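Local coordinates for lipoprotein (Colwellia psychrerythraea, PDB 3O0Y) that is a putative lipoprotein of unknown function, largely helical, from a bacterial family related to the metallopeptidases, so a peptidase-like activity is conceivable, at residues H306-G309 / L310-A314; E336-V339 / A340-E343; G555-L558 / G559-I563. All coordinates share one frame; numbering follows the deposited sequence.

Interaction 1 of 3, residues H306-G309 / L310-A314; sequences HQIG and LDEVA
Gln307 and Asp311, one turn apart near the start of helix 302-326, join their side chains in an i to i+4 hydrogen bond laid over the backbone ladder of the helix. NE2 of Gln307 donates to OD1 of Asp311 across 3.0 Å, with a moderate bend at the hydrogen (150°). The two flat groups are not coplanar. OD1 lies in the plane of the Gln307 amide, but the nitrogen reaches it from above the carboxylate plane, the planes standing 43° apart. Gln307 sends CG anti to its backbone N (chi1 -170°) and then bends at chi2, which turns NE2 toward the next turn and its acid. Both residues are exposed, so this bridge runs over the solvent side of the helix.

Beneath it the backbone is regular: the N-H groups of Leu310, Asp311, Glu312 and Val313 bond to the carbonyls of His306, Gln307, Ile308 and Gly309. Side chains also rest on these carbonyls. CG of Leu310 lies 3.5 Å from O of His306, while its CD1 approaches the imidazole of His306 obliquely. CG2 of Val313 comes to 3.3 Å from O of Gly309, and CG of Glu312 to 3.4 Å from O of Ile308. Glu312 then bends at chi2, carrying its carboxylate away to salt bridges with Arg315 and Lys557.

The other sides of the helix are covered by its neighbours: His306, Glu312 and Val313 touch helix 491-515, Leu310 and Val313 meet Tyr527 of helix 521-532, and Ile308 and Glu312 pack on Leu561 of helix 555-574.

Interaction 2 of 3, residues E336-V339 / A340-E343; sequences ERMV and ALNE
Ala340 sits between the carbonyls of the preceding turn: its N-H bonds to O of Glu336 at 3.0 Å, while its methyl CB lies 3.4 Å from O of Arg337. The small side chain thus lies alongside two backbone oxygens. Just before it, Val339 places CG1 anti to its backbone N (chi1 167°), and this branch stands over the start of the following peptide, 3.5 Å from N of Ala340. The valine is otherwise exposed.

Leu341 takes the inner side. Its N-H bonds to O of Arg337, and its CG rests 3.5 Å from that same oxygen, so one carbonyl meets both the polar and the apolar part of the leucine. At the end of the side chain, CD1 reaches SD of Met338 at 4.0 Å. The methionine, bent at chi2 and chi3, approaches the leucine at an oblique angle.

All of this belongs to the short helix 334-342, which follows helix 302-326 in the chain, and its i to i+4 bonding weakens toward the C-terminal side. Asn342 N still holds O of Met338, but Glu343 N makes only a weak bond to O of Val339, 3.5 Å long and bent to 121°, beside a shorter i to i+3 bond of 3.0 Å to O of Ala340. CG of Glu343 also leans on O of Val339, at 3.3 Å.

Nearer the N terminus of the helix, Glu336 OE1 accepts from Thr333 N, and the guanidinium of Arg337 points away to O of Thr333, O of Tyr329 and OD1 of Asn321. Met338 packs on Met320 and Phe430, and Leu341 on Leu324, Phe347 and Phe492.

Interaction 3 of 3, residues G555-L558 / G559-I563; sequences GYKL and GMLKI. With SO4 (sulfate ion), chain D.
Lys557 and Met560 lie side by side on the first turns of helix 555-574, pointing the same way, with NZ of the lysine 3.5 Å from SD of the methionine. Met560 is extended beyond CG, its CG anti to the backbone N (chi1 -175°), and so its sulfur keeps pace with the lysine end. Leu561 rides over the same turn, its CG 3.2 Å from O of Lys557, the carbonyl that also receives its N-H. One residue earlier, Tyr556 O accepts the N-H of Met560, and CB of Met560 lies 3.3 Å from that oxygen. The phenol of Tyr556 leads off the other way, to a sulfate ion: OH donates to O3 of the sulfate at 2.7 Å, and O1 approaches CE1 of the ring obliquely at 3.3 Å.

A second shell fixes these groups. Lys557 NZ, buried, makes salt bridges to Glu501 and Glu312. The sulfate is also hydrogen-bonded by Arg504, Arg507 and Arg545, while the Tyr556 ring forms a cation-pi contact with Arg507 and its hydroxyl bonds to Gln552. A phenylalanine at Tyr556 would probably leave sulfate O3 without its hydroxyl donor and Gln552 NE2 without its oxygen partner.

Two kinds of charge balance therefore meet at this end of the helix. The acids around NZ would be expected to keep Lys557 protonated in its buried setting. The three arginines and the phenol together form an anion-binding site. The ion itself probably came from the crystallisation liquor, but its grip is consistent with a place suited to a negatively charged group.

Overall arrangement
None of the three contacts closes a long loop: each lies within one helix, and they follow in series along the chain without nesting or crossing. Interaction 1 comes first, on helix 302-326; interaction 2 follows on the next helix, 334-342, with centres 23 Å apart and no direct touch. After more than two hundred residues, interaction 3 opens helix 555-574 and returns to interaction 1, where Glu312 OE1 meets Lys557 NZ at 2.8 Å and Ile308 packs on Leu561. Interactions 2 and 3 stay about 16 Å apart at their nearest atoms. Helix 491-515 is common ground, since side chains from all three contacts touch it.

Interaction 1 of 3, residues H306-G309 / L310-A314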
ATOM      1  N   HIS A 306     -18.567   3.872  10.919  1.00  7.47           N
ATOM      2  CA  HIS A 306     -19.354   2.615  10.813  1.00  6.33           C
ATOM      3  C   HIS A 306     -20.662   2.834  10.147  1.00  7.32           C
ATOM      4  O   HIS A 306     -21.038   2.109   9.251  1.00  7.67           O
ATOM      5  CB  HIS A 306     -19.521   2.027  12.244  1.00  5.93           C
ATOM      6  CG  HIS A 306     -19.881   0.570  12.288  1.00  8.06           C
ATOM      7  ND1 HIS A 306     -21.170   0.123  12.517  1.00 21.24           N
ATOM      8  CD2 HIS A 306     -19.119  -0.537  12.163  1.00  3.92           C
ATOM      9  CE1 HIS A 306     -21.177  -1.210  12.522  1.00 12.12           C
ATOM     10  NE2 HIS A 306     -19.937  -1.631  12.346  1.00 13.82           N
ATOM     11  N   GLN A 307     -21.361   3.914  10.534  1.00  6.66           N
ATOM     12  CA  GLN A 307     -22.657   4.230   9.942  1.00  8.53           C
ATOM     13  C   GLN A 307     -22.558   4.662   8.508  1.00  8.59           C
ATOM     14  O   GLN A 307     -23.430   4.291   7.706  1.00  8.22           O
ATOM     15  CB  GLN A 307     -23.377   5.332  10.737  1.00  8.32           C
ATOM     16  CG  GLN A 307     -24.791   5.571  10.363  1.00 10.75           C
ATOM     17  CD  GLN A 307     -25.667   4.351  10.631  1.00 16.82           C
ATOM     18  OE1 GLN A 307     -25.638   3.808  11.733  1.00 15.44           O
ATOM     19  NE2 GLN A 307     -26.307   3.824   9.603  1.00 13.53           N
ATOM     20  N   ILE A 308     -21.500   5.382   8.146  1.00  8.40           N
ATOM     21  CA  ILE A 308     -21.305   5.733   6.760  1.00  8.21           C
ATOM     22  C   ILE A 308     -21.105   4.434   5.963  1.00  6.45           C
ATOM     23  O   ILE A 308     -21.674   4.268   4.865  1.00  9.36           O
ATOM     24  CB  ILE A 308     -20.089   6.634   6.566  1.00 10.23           C
ATOM     25  CG1 ILE A 308     -20.353   8.028   7.175  1.00 10.84           C
ATOM     26  CG2 ILE A 308     -19.717   6.666   5.079  1.00 10.56           C
ATOM     27  CD1 ILE A 308     -19.016   8.840   7.280  1.00 13.36           C
ATOM     28  N   GLY A 309     -20.343   3.501   6.519  1.00  7.72           N
ATOM     29  CA  GLY A 309     -20.207   2.182   5.922  1.00  8.23           C
ATOM     30  C   GLY A 309     -21.534   1.457   5.714  1.00  7.99           C
ATOM     31  O   GLY A 309     -21.833   0.957   4.621  1.00  7.11           O
ATOM     32  N   LEU A 310     -22.341   1.379   6.724  1.00  7.60           N
ATOM     33  CA  LEU A 310     -23.632   0.737   6.611  1.00  6.92           C
ATOM     34  C   LEU A 310     -24.494   1.396   5.559  1.00  6.90           C
ATOM     35  O   LEU A 310     -25.153   0.662   4.774  1.00  8.16           O
ATOM     36  CB  LEU A 310     -24.373   0.737   7.956  1.00  6.78           C
ATOM     37  CG  LEU A 310     -23.711  -0.187   9.042  1.00 10.90           C
ATOM     38  CD1 LEU A 310     -24.363   0.080  10.393  1.00 14.11           C
ATOM     39  CD2 LEU A 310     -23.785  -1.671   8.662  1.00 11.25           C
ATOM     40  N   ASP A 311     -24.541   2.736   5.508  1.00  7.38           N
ATOM     41  CA  ASP A 311     -25.346   3.401   4.502  1.00  6.92           C
ATOM     42  C   ASP A 311     -24.846   3.174   3.108  1.00  7.58           C
ATOM     43  O   ASP A 311     -25.639   3.041   2.199  1.00  6.92           O
ATOM     44  CB  ASP A 311     -25.465   4.908   4.745  1.00  7.39           C
ATOM     45  CG  ASP A 311     -26.093   5.223   6.158  1.00 14.95           C
ATOM     46  OD1 ASP A 311     -26.840   4.370   6.694  1.00 21.81           O
ATOM     47  OD2 ASP A 311     -25.856   6.354   6.680  1.00 17.59           O
ATOM     48  N   GLU A 312     -23.533   3.164   2.950  1.00  7.17           N
ATOM     49  CA  GLU A 312     -22.962   2.896   1.601  1.00  5.83           C
ATOM     50  C   GLU A 312     -23.221   1.447   1.121  1.00  5.87           C
ATOM     51  O   GLU A 312     -23.484   1.206  -0.054  1.00  5.74           O
ATOM     52  CB  GLU A 312     -21.472   3.202   1.566  1.00  7.13           C
ATOM     53  CG  GLU A 312     -21.194   4.684   1.535  1.00  8.17           C
ATOM     54  CD  GLU A 312     -21.590   5.298   0.152  1.00 14.25           C
ATOM     55  OE1 GLU A 312     -20.859   5.007  -0.814  1.00 13.82           O
ATOM     56  OE2 GLU A 312     -22.692   5.906   0.031  1.00 13.14           O
ATOM     57  N   VAL A 313     -23.155   0.492   2.033  1.00  5.98           N
ATOM     58  CA  VAL A 313     -23.431  -0.920   1.698  1.00  6.85           C
ATOM     59  C   VAL A 313     -24.858  -1.003   1.229  1.00  7.87           C
ATOM     60  O   VAL A 313     -25.137  -1.678   0.239  1.00  9.59           O
ATOM     61  CB  VAL A 313     -23.183  -1.857   2.938  1.00  5.89           C
ATOM     62  CG1 VAL A 313     -23.911  -3.183   2.764  1.00 10.62           C
ATOM     63  CG2 VAL A 313     -21.605  -2.070   3.221  1.00  6.66           C
ATOM     64  N   ALA A 314     -25.796  -0.324   1.905  1.00  7.56           N
ATOM     65  CA  ALA A 314     -27.197  -0.399   1.532  1.00 10.29           C
ATOM     66  C   ALA A 314     -27.353   0.213   0.163  1.00  8.85           C
ATOM     67  O   ALA A 314     -28.069  -0.330  -0.711  1.00  9.53           O
ATOM     68  CB  ALA A 314     -28.093   0.309   2.541  1.00  9.64           C
TER

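Interaction 2 of 3, residues E336-V339 / A340-E343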
ATOM      1  N   GLU A 336     -25.178 -13.634  -3.101  1.00  8.44           N
ATOM      2  CA  GLU A 336     -25.474 -14.934  -3.639  1.00  7.78           C
ATOM      3  C   GLU A 336     -25.440 -14.904  -5.134  1.00  8.99           C
ATOM      4  O   GLU A 336     -24.987 -15.863  -5.760  1.00  8.95           O
ATOM      5  CB  GLU A 336     -26.843 -15.398  -3.143  1.00  9.94           C
ATOM      6  CG  GLU A 336     -26.664 -15.945  -1.705  1.00 13.97           C
ATOM      7  CD  GLU A 336     -27.941 -16.033  -0.897  1.00 22.37           C
ATOM      8  OE1 GLU A 336     -29.012 -15.534  -1.311  1.00 15.25           O
ATOM      9  OE2 GLU A 336     -27.828 -16.518   0.260  1.00 25.25           O
ATOM     10  N   ARG A 337     -25.990 -13.830  -5.690  1.00  6.82           N
ATOM     11  CA  ARG A 337     -26.056 -13.721  -7.144  1.00  7.24           C
ATOM     12  C   ARG A 337     -24.652 -13.568  -7.758  1.00  7.76           C
ATOM     13  O   ARG A 337     -24.329 -14.178  -8.807  1.00  6.50           O
ATOM     14  CB  ARG A 337     -27.026 -12.609  -7.579  1.00  7.29           C
ATOM     15  CG  ARG A 337     -28.472 -13.122  -7.557  1.00  7.01           C
ATOM     16  CD  ARG A 337     -29.499 -12.073  -7.807  1.00  6.00           C
ATOM     17  NE  ARG A 337     -29.646 -11.222  -6.622  1.00  8.50           N
ATOM     18  CZ  ARG A 337     -30.312 -10.058  -6.574  1.00  6.26           C
ATOM     19  NH1 ARG A 337     -30.906  -9.559  -7.644  1.00  6.02           N
ATOM     20  NH2 ARG A 337     -30.398  -9.357  -5.412  1.00  8.82           N
ATOM     21  N   MET A 338     -23.790 -12.789  -7.110  1.00  7.32           N
ATOM     22  CA  MET A 338     -22.434 -12.643  -7.591  1.00  6.51           C
ATOM     23  C   MET A 338     -21.629 -13.951  -7.489  1.00  7.64           C
ATOM     24  O   MET A 338     -20.841 -14.293  -8.391  1.00  8.55           O
ATOM     25  CB  MET A 338     -21.731 -11.509  -6.859  1.00  6.94           C
ATOM     26  CG  MET A 338     -22.356 -10.102  -7.093  1.00  7.64           C
ATOM     27  SD  MET A 338     -22.512  -9.543  -8.801  1.00  3.30           S
ATOM     28  CE  MET A 338     -20.763  -9.580  -9.301  1.00 13.32           C
ATOM     29  N   VAL A 339     -21.869 -14.710  -6.429  1.00  6.79           N
ATOM     30  CA  VAL A 339     -21.283 -16.075  -6.335  1.00  8.10           C
ATOM     31  C   VAL A 339     -21.717 -16.975  -7.465  1.00  7.93           C
ATOM     32  O   VAL A 339     -20.895 -17.660  -8.058  1.00  8.29           O
ATOM     33  CB  VAL A 339     -21.637 -16.684  -4.980  1.00  8.83           C
ATOM     34  CG1 VAL A 339     -21.333 -18.160  -5.014  1.00 13.70           C
ATOM     35  CG2 VAL A 339     -20.913 -15.935  -3.855  1.00 13.94           C
ATOM     36  N   ALA A 340     -23.009 -16.936  -7.812  1.00  9.04           N
ATOM     37  CA  ALA A 340     -23.557 -17.706  -8.900  1.00  8.09           C
ATOM     38  C   ALA A 340     -22.913 -17.296 -10.236  1.00  8.67           C
ATOM     39  O   ALA A 340     -22.524 -18.161 -11.018  1.00  7.18           O
ATOM     40  CB  ALA A 340     -25.130 -17.495  -9.027  1.00  7.21           C
ATOM     41  N   LEU A 341     -22.730 -16.006 -10.457  1.00  7.57           N
ATOM     42  CA  LEU A 341     -22.143 -15.586 -11.694  1.00  7.95           C
ATOM     43  C   LEU A 341     -20.707 -16.099 -11.772  1.00  8.57           C
ATOM     44  O   LEU A 341     -20.240 -16.409 -12.825  1.00  9.61           O
ATOM     45  CB  LEU A 341     -22.159 -14.063 -11.834  1.00  8.36           C
ATOM     46  CG  LEU A 341     -23.528 -13.405 -12.078  1.00 10.45           C
ATOM     47  CD1 LEU A 341     -23.482 -11.879 -11.838  1.00 10.01           C
ATOM     48  CD2 LEU A 341     -24.109 -13.740 -13.441  1.00  8.11           C
ATOM     49  N   ASN A 342     -19.974 -16.085 -10.662  1.00  7.99           N
ATOM     50  CA  ASN A 342     -18.575 -16.499 -10.676  1.00  9.22           C
ATOM     51  C   ASN A 342     -18.455 -17.992 -11.065  1.00 10.01           C
ATOM     52  O   ASN A 342     -17.368 -18.419 -11.445  1.00 13.44           O
ATOM     53  CB  ASN A 342     -18.036 -16.232  -9.309  1.00 10.45           C
ATOM     54  CG  ASN A 342     -16.527 -15.958  -9.237  1.00 14.42           C
ATOM     55  OD1 ASN A 342     -15.706 -16.572  -9.945  1.00 17.78           O
ATOM     56  ND2 ASN A 342     -16.164 -15.160  -8.229  1.00 17.09           N
ATOM     57  N   GLU A 343     -19.548 -18.763 -11.070  1.00 10.11           N
ATOM     58  CA  GLU A 343     -19.516 -20.160 -11.467  1.00 10.81           C
ATOM     59  C   GLU A 343     -19.753 -20.374 -12.935  1.00  9.16           C
ATOM     60  O   GLU A 343     -19.476 -21.469 -13.459  1.00  8.64           O
ATOM     61  CB  GLU A 343     -20.516 -20.985 -10.676  1.00 13.01           C
ATOM     62  CG  GLU A 343     -20.503 -20.718  -9.189  1.00 19.69           C
ATOM     63  CD  GLU A 343     -19.554 -21.547  -8.408  1.00 35.03           C
ATOM     64  OE1 GLU A 343     -18.673 -22.175  -9.081  1.00 37.90           O
ATOM     65  OE2 GLU A 343     -19.707 -21.553  -7.123  1.00 37.76           O
TER

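Interaction 3 of 3, residues G555-L558 / G559-I563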
ATOM      1  N   GLY A 555      -9.272   4.244   4.312  1.00  7.04           N
ATOM      2  CA  GLY A 555      -8.866   5.271   3.377  1.00  7.63           C
ATOM      3  C   GLY A 555      -9.602   5.271   2.093  1.00  7.99           C
ATOM      4  O   GLY A 555      -9.848   6.343   1.456  1.00  7.48           O
ATOM      5  N   TYR A 556      -9.962   4.067   1.689  1.00  8.52           N
ATOM      6  CA  TYR A 556     -10.508   3.820   0.345  1.00  6.92           C
ATOM      7  C   TYR A 556     -11.817   4.599   0.204  1.00  8.18           C
ATOM      8  O   TYR A 556     -11.960   5.475  -0.669  1.00  7.67           O
ATOM      9  CB  TYR A 556     -10.792   2.315   0.123  1.00  8.22           C
ATOM     10  CG  TYR A 556      -9.571   1.466   0.175  1.00  6.41           C
ATOM     11  CD1 TYR A 556      -8.913   1.112  -0.994  1.00  6.80           C
ATOM     12  CD2 TYR A 556      -8.995   1.079   1.399  1.00  8.38           C
ATOM     13  CE1 TYR A 556      -7.751   0.454  -0.946  1.00  9.94           C
ATOM     14  CE2 TYR A 556      -7.834   0.380   1.426  1.00  8.93           C
ATOM     15  CZ  TYR A 556      -7.171   0.119   0.274  1.00  6.86           C
ATOM     16  OH  TYR A 556      -5.994  -0.581   0.309  1.00  9.39           O
ATOM     17  N   LYS A 557     -12.814   4.265   1.018  1.00  7.82           N
ATOM     18  CA  LYS A 557     -14.090   4.953   0.906  1.00  7.21           C
ATOM     19  C   LYS A 557     -14.022   6.380   1.459  1.00  7.37           C
ATOM     20  O   LYS A 557     -14.702   7.242   0.950  1.00  7.41           O
ATOM     21  CB  LYS A 557     -15.239   4.158   1.524  1.00  7.99           C
ATOM     22  CG  LYS A 557     -15.957   3.350   0.511  1.00 11.23           C
ATOM     23  CD  LYS A 557     -16.878   4.313  -0.273  1.00 11.72           C
ATOM     24  CE  LYS A 557     -17.484   3.716  -1.488  1.00 14.69           C
ATOM     25  NZ  LYS A 557     -18.483   4.683  -2.197  1.00 13.55           N
ATOM     26  N   LEU A 558     -13.382   6.634   2.599  1.00  7.90           N
ATOM     27  CA  LEU A 558     -13.417   8.013   3.126  1.00  7.32           C
ATOM     28  C   LEU A 558     -12.763   8.993   2.110  1.00  7.97           C
ATOM     29  O   LEU A 558     -13.253  10.097   1.875  1.00  9.67           O
ATOM     30  CB  LEU A 558     -12.776   8.086   4.492  1.00  6.82           C
ATOM     31  CG  LEU A 558     -13.529   7.336   5.566  1.00  8.25           C
ATOM     32  CD1 LEU A 558     -12.783   7.435   6.913  1.00  9.92           C
ATOM     33  CD2 LEU A 558     -14.992   7.761   5.640  1.00  9.08           C
ATOM     34  N   GLY A 559     -11.671   8.566   1.461  1.00  7.40           N
ATOM     35  CA  GLY A 559     -11.037   9.389   0.519  1.00  6.94           C
ATOM     36  C   GLY A 559     -11.907   9.558  -0.728  1.00  6.51           C
ATOM     37  O   GLY A 559     -12.011  10.671  -1.247  1.00  7.09           O
ATOM     38  N   MET A 560     -12.509   8.483  -1.234  1.00  6.91           N
ATOM     39  CA  MET A 560     -13.353   8.551  -2.395  1.00  6.77           C
ATOM     40  C   MET A 560     -14.553   9.499  -2.163  1.00  7.84           C
ATOM     41  O   MET A 560     -14.860  10.348  -3.027  1.00  7.32           O
ATOM     42  CB  MET A 560     -13.793   7.146  -2.865  1.00  6.09           C
ATOM     43  CG  MET A 560     -14.594   7.159  -4.170  1.00  8.46           C
ATOM     44  SD  MET A 560     -15.842   5.696  -4.273  1.00  8.43           S
ATOM     45  CE  MET A 560     -16.406   5.885  -6.015  1.00 13.84           C
ATOM     46  N   LEU A 561     -15.168   9.370  -0.982  1.00  6.86           N
ATOM     47  CA  LEU A 561     -16.340  10.200  -0.657  1.00  7.27           C
ATOM     48  C   LEU A 561     -15.964  11.675  -0.624  1.00  6.51           C
ATOM     49  O   LEU A 561     -16.721  12.517  -1.070  1.00  6.30           O
ATOM     50  CB  LEU A 561     -16.915   9.725   0.672  1.00  6.57           C
ATOM     51  CG  LEU A 561     -17.676   8.413   0.581  1.00  9.06           C
ATOM     52  CD1 LEU A 561     -17.916   7.876   2.004  1.00 11.25           C
ATOM     53  CD2 LEU A 561     -19.037   8.537  -0.127  1.00 11.57           C
ATOM     54  N   LYS A 562     -14.772  11.976  -0.145  1.00  7.70           N
ATOM     55  CA  LYS A 562     -14.333  13.372  -0.025  1.00  7.86           C
ATOM     56  C   LYS A 562     -14.027  13.933  -1.392  1.00  6.12           C
ATOM     57  O   LYS A 562     -14.439  15.049  -1.662  1.00  7.11           O
ATOM     58  CB  LYS A 562     -13.114  13.500   0.857  1.00  7.69           C
ATOM     59  CG  LYS A 562     -12.627  14.942   1.079  1.00 10.11           C
ATOM     60  CD  LYS A 562     -13.722  15.830   1.663  1.00 13.92           C
ATOM     61  CE  LYS A 562     -13.206  17.289   1.882  1.00 16.73           C
ATOM     62  NZ  LYS A 562     -14.203  18.204   2.485  1.00 16.45           N
ATOM     63  N   ILE A 563     -13.328  13.165  -2.237  1.00  8.29           N
ATOM     64  CA  ILE A 563     -13.084  13.586  -3.631  1.00  5.59           C
ATOM     65  C   ILE A 563     -14.388  13.873  -4.343  1.00  6.48           C
ATOM     66  O   ILE A 563     -14.534  14.910  -4.971  1.00  7.15           O
ATOM     67  CB  ILE A 563     -12.181  12.565  -4.454  1.00  6.75           C
ATOM     68  CG1 ILE A 563     -10.795  12.509  -3.790  1.00  7.41           C
ATOM     69  CG2 ILE A 563     -12.216  13.018  -5.973  1.00  7.29           C
ATOM     70  CD1 ILE A 563      -9.928  11.270  -4.244  1.00  6.99           C
TER
HETATM   71  S   SO4 D 610      -6.509  -3.099  -2.121  1.00 22.32           S
HETATM   72  O1  SO4 D 610      -7.858  -2.511  -2.344  1.00 20.64           O
HETATM   73  O2  SO4 D 610      -6.087  -3.717  -3.334  1.00 25.87           O
HETATM   74  O3  SO4 D 610      -5.482  -2.072  -1.822  1.00 24.42           O
HETATM   75  O4  SO4 D 610      -6.507  -3.927  -0.944  1.00 29.62           O